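Local coordinates for putative uncharacterized protein (Cricetid herpesvirus 2, PDB 4ZKQ) that probably acts as a decoy receptor of a rodent gammaherpesvirus, binding chemokines of the host, at residues A88-K93 against A138-T143; L107-P112 against A148-P153. All blocks are in the same frame, centred on the assembly; numbering follows the deposited sequence.

Contact 1. Residues A88-K93 against A138-T143; sequences AVLVGK and AKFLGT
Ala-88 and Phe-140 face each other as a hydrogen-bonded antiparallel pair, gripped by two backbone bonds. Ala-88 N donates to Phe-140 O at 2.9 Å, rising 36° above the plane of that carbonyl, while Phe-140 N returns a bond of 2.8 Å to Ala-88 O. The same Ala-88 O also takes a CA-H...O contact from Lys-139 CA at 3.3 Å, and CG of Lys-139 rests close to it. On the side of the sheet that Ala-88 and Phe-140 share, their CB atoms approach to 4.3 Å, and the Ala-88 methyl also touches Phe-168 of the adjoining strand.

Val-89 is the non-hydrogen-bonded partner of Lys-139. Its CG2 lies 4.4 Å from Lys-139 CG, a loose contact, beyond which the extended lysine chain leads away from 88-93 and passes by Arg-87. The peptide groups of Val-89 bond instead to His-167, so strand 85-94 is an inner strand, held between 132-143 and 161-169 in a mixed sheet. This sheet forms one layer of a beta-sandwich; the face bearing Ala-88, Leu-90, Ala-138 and Phe-140 looks toward the second layer, and Pro-112 meets the phenylalanine there.

Leu-90 repeats the two-bond pairing, now with Ala-138: Leu-90 N reaches Ala-138 O at 2.9 Å, nearly in line with the carbonyl bond, and Ala-138 N reaches Leu-90 O at 3.1 Å. Phe-140 has CG beside its own backbone N and anti to its carbonyl carbon (chi1 -53°); ring atom CE2 comes within 4.0 Å of Leu-90 CB, an oblique contact one pair along. Farther on, Gly-92 continues the pairing through backbone bonds to Phe-136, earlier in the opposing strand.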
ATOM      1  N   ALA A  88       0.751  -3.621   9.328  1.00 13.58           N
ATOM      2  CA  ALA A  88       0.571  -2.177   9.305  1.00 14.76           C
ATOM      3  C   ALA A  88       0.597  -1.612  10.713  1.00 12.72           C
ATOM      4  O   ALA A  88       0.076  -2.222  11.642  1.00 14.08           O
ATOM      5  CB  ALA A  88      -0.735  -1.815   8.620  1.00 15.35           C
ATOM      6  N   VAL A  89       1.221  -0.452  10.864  1.00  9.02           N
ATOM      7  CA  VAL A  89       1.075   0.341  12.071  1.00 13.20           C
ATOM      8  C   VAL A  89       0.482   1.697  11.712  1.00 15.38           C
ATOM      9  O   VAL A  89       1.044   2.452  10.909  1.00 11.24           O
ATOM     10  CB  VAL A  89       2.411   0.540  12.814  1.00 11.98           C
ATOM     11  CG1 VAL A  89       2.200   1.361  14.076  1.00 11.11           C
ATOM     12  CG2 VAL A  89       3.035  -0.812  13.169  1.00 13.70           C
ATOM     13  N   LEU A  90      -0.673   1.967  12.309  1.00 13.01           N
ATOM     14  CA  LEU A  90      -1.327   3.269  12.266  1.00 12.90           C
ATOM     15  C   LEU A  90      -0.813   4.133  13.412  1.00 17.08           C
ATOM     16  O   LEU A  90      -0.824   3.705  14.560  1.00 12.86           O
ATOM     17  CB  LEU A  90      -2.849   3.091  12.362  1.00 13.23           C
ATOM     18  CG  LEU A  90      -3.706   4.328  12.656  1.00 17.10           C
ATOM     19  CD1 LEU A  90      -3.750   5.251  11.451  1.00 19.25           C
ATOM     20  CD2 LEU A  90      -5.121   3.929  13.083  1.00 17.18           C
ATOM     21  N   VAL A  91      -0.349   5.337  13.099  1.00 12.35           N
ATOM     22  CA  VAL A  91       0.084   6.287  14.121  1.00 12.61           C
ATOM     23  C   VAL A  91      -0.542   7.644  13.851  1.00 19.32           C
ATOM     24  O   VAL A  91      -0.287   8.251  12.813  1.00 16.45           O
ATOM     25  CB  VAL A  91       1.608   6.440  14.156  1.00 12.41           C
ATOM     26  CG1 VAL A  91       2.035   7.369  15.293  1.00 14.08           C
ATOM     27  CG2 VAL A  91       2.266   5.091  14.276  1.00 14.31           C
ATOM     28  N   GLY A  92      -1.359   8.114  14.786  1.00 16.56           N
ATOM     29  CA  GLY A  92      -2.086   9.357  14.606  1.00 13.15           C
ATOM     30  C   GLY A  92      -1.720  10.385  15.645  1.00 17.28           C
ATOM     31  O   GLY A  92      -1.360  10.044  16.774  1.00 17.57           O
ATOM     32  N   LYS A  93      -1.797  11.648  15.252  1.00 19.23           N
ATOM     33  CA  LYS A  93      -1.543  12.748  16.168  1.00 24.10           C
ATOM     34  C   LYS A  93      -2.857  13.259  16.740  1.00 22.55           C
ATOM     35  O   LYS A  93      -3.778  13.593  15.995  1.00 22.80           O
ATOM     36  CB  LYS A  93      -0.793  13.880  15.471  1.00 26.69           C
ATOM     37  CG  LYS A  93      -0.644  15.102  16.353  1.00 43.89           C
ATOM     38  CD  LYS A  93       0.637  15.850  16.073  1.00 48.55           C
ATOM     39  CE  LYS A  93       0.740  17.085  16.945  1.00 56.95           C
ATOM     40  NZ  LYS A  93      -0.364  18.046  16.667  1.00 59.11           N
ATOM     41  N   ALA A 138      -2.031   1.674  16.547  1.00 12.66           N
ATOM     42  CA  ALA A 138      -2.578   0.322  16.516  1.00 13.28           C
ATOM     43  C   ALA A 138      -1.867  -0.464  15.440  1.00 16.12           C
ATOM     44  O   ALA A 138      -1.481   0.090  14.411  1.00 14.77           O
ATOM     45  CB  ALA A 138      -4.068   0.336  16.259  1.00 12.87           C
ATOM     46  N   LYS A 139      -1.709  -1.759  15.681  1.00 12.84           N
ATOM     47  CA  LYS A 139      -1.035  -2.643  14.743  1.00 11.88           C
ATOM     48  C   LYS A 139      -2.031  -3.601  14.107  1.00 14.41           C
ATOM     49  O   LYS A 139      -2.904  -4.138  14.789  1.00 14.67           O
ATOM     50  CB  LYS A 139       0.075  -3.411  15.464  1.00 14.82           C
ATOM     51  CG  LYS A 139       0.874  -4.327  14.573  1.00 18.72           C
ATOM     52  CD  LYS A 139       2.094  -4.844  15.321  1.00 25.11           C
ATOM     53  CE  LYS A 139       2.769  -5.977  14.575  1.00 39.97           C
ATOM     54  NZ  LYS A 139       3.764  -6.667  15.433  1.00 57.52           N
ATOM     55  N   PHE A 140      -1.899  -3.800  12.798  1.00 13.03           N
ATOM     56  CA  PHE A 140      -2.817  -4.649  12.039  1.00 13.97           C
ATOM     57  C   PHE A 140      -2.039  -5.668  11.232  1.00 13.37           C
ATOM     58  O   PHE A 140      -0.866  -5.470  10.932  1.00 15.47           O
ATOM     59  CB  PHE A 140      -3.689  -3.821  11.087  1.00 11.74           C
ATOM     60  CG  PHE A 140      -4.409  -2.690  11.755  1.00 15.36           C
ATOM     61  CD1 PHE A 140      -5.356  -2.946  12.730  1.00 17.00           C
ATOM     62  CD2 PHE A 140      -4.153  -1.373  11.401  1.00 16.89           C
ATOM     63  CE1 PHE A 140      -6.025  -1.914  13.355  1.00 19.63           C
ATOM     64  CE2 PHE A 140      -4.826  -0.333  12.024  1.00 16.73           C
ATOM     65  CZ  PHE A 140      -5.766  -0.606  13.000  1.00 16.36           C
ATOM     66  N   LEU A 141      -2.716  -6.745  10.859  1.00 13.79           N
ATOM     67  CA  LEU A 141      -2.149  -7.757   9.986  1.00 15.47           C
ATOM     68  C   LEU A 141      -3.176  -8.060   8.917  1.00 16.02           C
ATOM     69  O   LEU A 141      -4.290  -8.457   9.227  1.00 14.69           O
ATOM     70  CB  LEU A 141      -1.798  -9.016  10.770  1.00 19.11           C
ATOM     71  CG  LEU A 141      -1.419 -10.265   9.976  1.00 20.05           C
ATOM     72  CD1 LEU A 141      -0.128 -10.067   9.218  1.00 21.80           C
ATOM     73  CD2 LEU A 141      -1.297 -11.436  10.933  1.00 35.21           C
ATOM     74  N   GLY A 142      -2.811  -7.867   7.661  1.00 13.87           N
ATOM     75  CA  GLY A 142      -3.759  -8.082   6.588  1.00 21.99           C
ATOM     76  C   GLY A 142      -3.107  -7.953   5.237  1.00 22.16           C
ATOM     77  O   GLY A 142      -1.897  -7.755   5.140  1.00 22.56           O
ATOM     78  N   THR A 143      -3.911  -8.058   4.189  1.00 31.16           N
ATOM     79  CA  THR A 143      -3.399  -7.924   2.837  1.00 31.62           C
ATOM     80  C   THR A 143      -3.308  -6.460   2.475  1.00 25.58           C
ATOM     81  O   THR A 143      -3.768  -5.599   3.228  1.00 27.77           O
ATOM     82  CB  THR A 143      -4.289  -8.635   1.810  1.00 22.96           C
ATOM     83  OG1 THR A 143      -5.527  -7.922   1.687  1.00 27.66           O
ATOM     84  CG2 THR A 143      -4.551 -10.064   2.222  1.00 30.02           C
TER

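Contact 2. Residues L107-P112 against A148-P153; sequences LTVFGP and AVLRVP
Phe-110 lays its ring over Val-149, its partner in a hydrogen-bonded antiparallel pair. From CB the side chain takes the sterically least roomy rotamer, with CG between the backbone N and the carbonyl carbon (chi1 56°). CD1 and CD2 keep some distance from the isopropyl group, CD1 lying 4.1 Å from Val-149 CB. Farther out the fit closes: CE1 and CE2 each meet one methyl, CG1 and CG2 of Val-149 respectively, and CZ at the tip is 3.4 Å from Val-149 CB. The two methyls thus straddle the outer half of the ring, and Val-149 CB sits under one face as a CH-pi contact, 21° off the ring normal. At the ring's edge, near its plane, CE1 meets Arg-151 CD at 4.2 Å.

Beneath the ring, Phe-110 N and O bond to Val-149 O and N, and Thr-108 and Arg-151 pair likewise one repeat away. Thr-108 OG1 lies alongside the arginine CB; it accepts a hydrogen bond from a water at 2.9 Å and also bonds to Glu-116. Beyond its bend at chi3, Arg-151 directs NH1 and NH2 to the carbonyls of Leu-65 and Leu-66.

On the reverse face Val-109 CG1 touches Leu-150 CG at 3.8 Å, and these two side chains reach Ala-138 and Phe-136 of the opposing layer. Strand 147-152 lies between 68-74 and the last strand of this sheet, 108-111, whose Val-109 bonds through its backbone to His-117, while Met-259 from a distant loop covers Phe-110 and Arg-151.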
ATOM      1  N   LEU A 107     -12.144   8.003  20.975  1.00 22.84           N
ATOM      2  CA  LEU A 107     -11.598   7.538  19.701  1.00 19.98           C
ATOM      3  C   LEU A 107     -11.479   6.025  19.680  1.00 17.43           C
ATOM      4  O   LEU A 107     -10.897   5.436  20.587  1.00 19.35           O
ATOM      5  CB  LEU A 107     -10.219   8.159  19.451  1.00 22.61           C
ATOM      6  CG  LEU A 107      -9.407   7.616  18.270  1.00 22.73           C
ATOM      7  CD1 LEU A 107     -10.046   7.995  16.938  1.00 19.52           C
ATOM      8  CD2 LEU A 107      -7.965   8.110  18.352  1.00 19.07           C
ATOM      9  N   THR A 108     -12.014   5.397  18.637  1.00 18.65           N
ATOM     10  CA  THR A 108     -11.751   3.987  18.403  1.00 21.89           C
ATOM     11  C   THR A 108     -11.267   3.756  16.974  1.00 19.99           C
ATOM     12  O   THR A 108     -11.509   4.565  16.075  1.00 18.02           O
ATOM     13  CB  THR A 108     -12.993   3.123  18.667  1.00 22.66           C
ATOM     14  OG1 THR A 108     -14.036   3.495  17.760  1.00 21.58           O
ATOM     15  CG2 THR A 108     -13.472   3.296  20.117  1.00 23.41           C
ATOM     16  N   VAL A 109     -10.571   2.645  16.778  1.00 19.59           N
ATOM     17  CA  VAL A 109     -10.113   2.261  15.459  1.00 16.25           C
ATOM     18  C   VAL A 109     -10.237   0.768  15.309  1.00 17.12           C
ATOM     19  O   VAL A 109     -10.230   0.037  16.298  1.00 16.08           O
ATOM     20  CB  VAL A 109      -8.641   2.677  15.198  1.00 19.34           C
ATOM     21  CG1 VAL A 109      -8.435   4.143  15.486  1.00 18.47           C
ATOM     22  CG2 VAL A 109      -7.672   1.846  16.033  1.00 22.71           C
ATOM     23  N   PHE A 110     -10.363   0.312  14.072  1.00 17.63           N
ATOM     24  CA  PHE A 110     -10.234  -1.104  13.798  1.00 20.37           C
ATOM     25  C   PHE A 110      -9.599  -1.320  12.438  1.00 17.25           C
ATOM     26  O   PHE A 110      -9.457  -0.401  11.633  1.00 16.51           O
ATOM     27  CB  PHE A 110     -11.591  -1.823  13.889  1.00 17.70           C
ATOM     28  CG  PHE A 110     -12.670  -1.254  13.006  1.00 14.74           C
ATOM     29  CD1 PHE A 110     -13.416  -0.163  13.416  1.00 19.54           C
ATOM     30  CD2 PHE A 110     -12.971  -1.841  11.791  1.00 14.70           C
ATOM     31  CE1 PHE A 110     -14.421   0.348  12.618  1.00 21.06           C
ATOM     32  CE2 PHE A 110     -13.979  -1.332  10.986  1.00 18.37           C
ATOM     33  CZ  PHE A 110     -14.705  -0.240  11.403  1.00 18.25           C
ATOM     34  N   GLY A 111      -9.186  -2.552  12.207  1.00 14.37           N
ATOM     35  CA  GLY A 111      -8.551  -2.917  10.962  1.00 12.18           C
ATOM     36  C   GLY A 111      -8.472  -4.417  10.898  1.00 17.20           C
ATOM     37  O   GLY A 111      -9.040  -5.100  11.748  1.00 16.93           O
ATOM     38  N   PRO A 112      -7.766  -4.943   9.894  1.00 15.84           N
ATOM     39  CA  PRO A 112      -7.671  -6.396   9.811  1.00 15.27           C
ATOM     40  C   PRO A 112      -6.895  -6.959  10.998  1.00 16.08           C
ATOM     41  O   PRO A 112      -5.816  -6.463  11.323  1.00 15.23           O
ATOM     42  CB  PRO A 112      -6.926  -6.618   8.502  1.00 15.10           C
ATOM     43  CG  PRO A 112      -6.043  -5.393   8.387  1.00 14.67           C
ATOM     44  CD  PRO A 112      -6.885  -4.271   8.922  1.00 18.01           C
ATOM     45  N   ALA A 148      -7.966   0.589   7.445  1.00 12.72           N
ATOM     46  CA  ALA A 148      -8.004   1.052   8.815  1.00 14.95           C
ATOM     47  C   ALA A 148      -9.158   2.026   8.898  1.00 18.42           C
ATOM     48  O   ALA A 148      -9.327   2.861   8.011  1.00 17.69           O
ATOM     49  CB  ALA A 148      -6.713   1.711   9.215  1.00 15.50           C
ATOM     50  N   VAL A 149      -9.956   1.900   9.950  1.00 16.39           N
ATOM     51  CA  VAL A 149     -11.127   2.740  10.125  1.00 16.59           C
ATOM     52  C   VAL A 149     -10.995   3.457  11.450  1.00 18.13           C
ATOM     53  O   VAL A 149     -10.709   2.839  12.470  1.00 16.74           O
ATOM     54  CB  VAL A 149     -12.430   1.919  10.076  1.00 18.81           C
ATOM     55  CG1 VAL A 149     -13.643   2.833  10.176  1.00 19.80           C
ATOM     56  CG2 VAL A 149     -12.493   1.119   8.797  1.00 16.05           C
ATOM     57  N   LEU A 150     -11.171   4.771  11.418  1.00 13.99           N
ATOM     58  CA  LEU A 150     -11.127   5.582  12.622  1.00 15.09           C
ATOM     59  C   LEU A 150     -12.505   6.150  12.883  1.00 21.48           C
ATOM     60  O   LEU A 150     -13.194   6.562  11.950  1.00 18.95           O
ATOM     61  CB  LEU A 150     -10.109   6.714  12.493  1.00 17.15           C
ATOM     62  CG  LEU A 150      -8.648   6.293  12.318  1.00 19.63           C
ATOM     63  CD1 LEU A 150      -8.355   6.047  10.852  1.00 21.18           C
ATOM     64  CD2 LEU A 150      -7.743   7.362  12.876  1.00 26.56           C
ATOM     65  N   ARG A 151     -12.903   6.166  14.152  1.00 21.06           N
ATOM     66  CA  ARG A 151     -14.207   6.692  14.536  1.00 27.42           C
ATOM     67  C   ARG A 151     -14.088   7.577  15.765  1.00 19.00           C
ATOM     68  O   ARG A 151     -13.374   7.260  16.716  1.00 20.03           O
ATOM     69  CB  ARG A 151     -15.196   5.551  14.777  1.00 29.24           C
ATOM     70  CG  ARG A 151     -15.775   5.014  13.477  1.00 25.31           C
ATOM     71  CD  ARG A 151     -16.648   3.794  13.659  1.00 32.35           C
ATOM     72  NE  ARG A 151     -17.853   4.065  14.436  1.00 27.95           N
ATOM     73  CZ  ARG A 151     -18.962   4.609  13.946  1.00 30.54           C
ATOM     74  NH1 ARG A 151     -19.035   4.968  12.668  1.00 25.00           N
ATOM     75  NH2 ARG A 151     -20.002   4.798  14.745  1.00 33.11           N
ATOM     76  N   VAL A 152     -14.776   8.713  15.714  1.00 21.25           N
ATOM     77  CA  VAL A 152     -14.731   9.690  16.790  1.00 23.30           C
ATOM     78  C   VAL A 152     -16.070  10.452  16.795  1.00 33.53           C
ATOM     79  O   VAL A 152     -16.656  10.680  15.736  1.00 24.34           O
ATOM     80  CB  VAL A 152     -13.513  10.635  16.618  1.00 28.83           C
ATOM     81  CG1 VAL A 152     -13.647  11.487  15.353  1.00 24.91           C
ATOM     82  CG2 VAL A 152     -13.307  11.498  17.840  1.00 26.04           C
ATOM     83  N   PRO A 153     -16.579  10.823  17.984  1.00 33.51           N
ATOM     84  CA  PRO A 153     -17.974  11.280  18.028  1.00 44.00           C
ATOM     85  C   PRO A 153     -18.183  12.757  17.719  1.00 44.10           C
ATOM     86  O   PRO A 153     -17.285  13.433  17.212  1.00 33.49           O
ATOM     87  CB  PRO A 153     -18.393  10.986  19.482  1.00 43.41           C
ATOM     88  CG  PRO A 153     -17.161  10.469  20.191  1.00 40.43           C
ATOM     89  CD  PRO A 153     -15.988  10.799  19.330  1.00 38.24           C
TER
HETATM   90  O   HOH W   1     -15.501   5.850  18.726  1.00 22.10           O

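How the contacts relate
Following the chain, 88-93 comes first, then 107-112, 138-143 and 148-153, so the two contacts cross rather than nest. Contact 1 closes a loop of 44 residues that contains the first strand of contact 2; contact 2 closes one of 35 residues that contains the second strand of contact 1. Strand 132-143 is followed after a short turn by 147-152, passing from one layer of the sandwich to the other. The contacts also meet: Leu-141 N probably donates a hydrogen bond to Pro-112 O at 3.1 Å, and the Phe-140 ring packs on the backbone of Phe-110 and Gly-111. The crossed connections thereby tie the seven-stranded sheet to the four-stranded one.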